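Side-chain contact in EH1AB1 (Metagenome, PDB 6I8F), which probably hydrolyses carboxylic esters, as an alpha/beta-hydrolase from a lake metagenome: residues 275-278 with 279-283. Numbering follows the deposited sequence.
Sequences EGRA and YADRL
Four consecutive i to i+4 hydrogen bonds carry the helix from Glu275 to Arg282, the shortest from Asp281 N to Arg277 O at 2.8 Å. One turn on from Arg277, Asp281 has CG beside its own backbone N (chi1 -72°), which sets the flat face of the carboxylate against Arg277 O, 3.4 Å from Asp281 CG. The Arg277 chain is fully extended and leads away from the carboxylate, passing it only at CG, 4.2 Å from Asp281 OD2. Its guanidinium pairs instead, through NH2, in salt bridges with Glu285 and Asp281 of the second subunit, and Asp281 OD1 returns the bridge to Arg277 of that subunit. Replacing Asp281 by an alanine would probably leave Arg277 of the second subunit without one of its carboxylate partners. Helix 273-285 is the helix of a beta-alpha-beta crossover between parallel strands 262-267 and 290-296 of the alpha/beta-hydrolase sheet, and Ala280 meets both strands, on Val264 and Tyr292. Arg282 CG lies 3.3 Å from Ala278 O; beyond it the chain bends, and NH2 hydrogen-bonds Ala253 O. Tyr279 turns its CG anti to the backbone N (chi1 -157°), carrying the ring away from 275-278 to meet Phe256 edge-to-face, while its hydroxyl hydrogen-bonds Gln186 NE2.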
# COMPACT_ATOMS: atom_id res chain seq x y z
N GLU A 275 3.83 5.13 16.67
CA GLU A 275 5.25 5.13 16.36
C GLU A 275 5.50 4.38 15.04
O GLU A 275 6.50 4.64 14.36
CB GLU A 275 6.04 4.60 17.56
CG GLU A 275 5.99 3.09 17.75
CD GLU A 275 6.38 2.66 19.16
OE1 GLU A 275 5.76 3.17 20.11
OE2 GLU A 275 7.31 1.84 19.30
N GLY A 276 4.60 3.45 14.68
CA GLY A 276 4.66 2.82 13.36
C GLY A 276 4.41 3.84 12.26
O GLY A 276 5.18 3.97 11.30
N ARG A 277 3.33 4.60 12.44
CA ARG A 277 2.95 5.62 11.48
C ARG A 277 4.05 6.69 11.40
O ARG A 277 4.46 7.11 10.31
CB ARG A 277 1.61 6.25 11.84
CG ARG A 277 1.07 7.15 10.74
CD ARG A 277 -0.30 7.70 11.08
NE ARG A 277 -0.76 8.54 9.99
CZ ARG A 277 -1.79 9.37 10.07
NH1 ARG A 277 -2.51 9.42 11.18
NH2 ARG A 277 -2.06 10.15 9.04
N ALA A 278 4.55 7.10 12.58
CA ALA A 278 5.66 8.06 12.66
C ALA A 278 6.84 7.60 11.80
O ALA A 278 7.46 8.42 11.12
CB ALA A 278 6.07 8.26 14.10
N TYR A 279 7.16 6.30 11.85
CA TYR A 279 8.29 5.74 11.08
C TYR A 279 8.04 5.90 9.57
O TYR A 279 8.94 6.33 8.80
CB TYR A 279 8.54 4.28 11.49
CG TYR A 279 9.95 3.83 11.18
CD1 TYR A 279 10.99 4.13 12.03
CD2 TYR A 279 10.24 3.14 10.02
CE1 TYR A 279 12.29 3.74 11.75
CE2 TYR A 279 11.53 2.75 9.71
CZ TYR A 279 12.56 3.04 10.59
OH TYR A 279 13.84 2.66 10.29
N ALA A 280 6.82 5.59 9.13
CA ALA A 280 6.42 5.77 7.72
C ALA A 280 6.52 7.25 7.33
O ALA A 280 6.99 7.58 6.25
CB ALA A 280 5.03 5.24 7.51
N ASP A 281 6.07 8.14 8.23
CA ASP A 281 6.14 9.59 8.01
C ASP A 281 7.59 10.03 7.77
O ASP A 281 7.84 10.81 6.85
CB ASP A 281 5.53 10.36 9.19
CG ASP A 281 4.02 10.28 9.25
OD1 ASP A 281 3.39 9.85 8.25
OD2 ASP A 281 3.48 10.60 10.33
N ARG A 282 8.53 9.54 8.58
CA ARG A 282 9.95 9.90 8.44
C ARG A 282 10.50 9.37 7.11
O ARG A 282 11.27 10.07 6.42
CB ARG A 282 10.80 9.39 9.60
CG ARG A 282 10.43 9.93 10.98
CD ARG A 282 11.20 11.13 11.51
NE ARG A 282 12.55 11.32 10.99
CZ ARG A 282 13.68 11.27 11.70
NH1 ARG A 282 13.70 10.80 12.94
NH2 ARG A 282 14.81 11.69 11.16
N LEU A 283 10.10 8.13 6.76
CA LEU A 283 10.51 7.56 5.48
C LEU A 283 9.98 8.43 4.34
O LEU A 283 10.73 8.79 3.44
CB LEU A 283 10.03 6.11 5.37
CG LEU A 283 10.75 5.09 6.25
CD1 LEU A 283 9.98 3.79 6.32
CD2 LEU A 283 12.18 4.86 5.77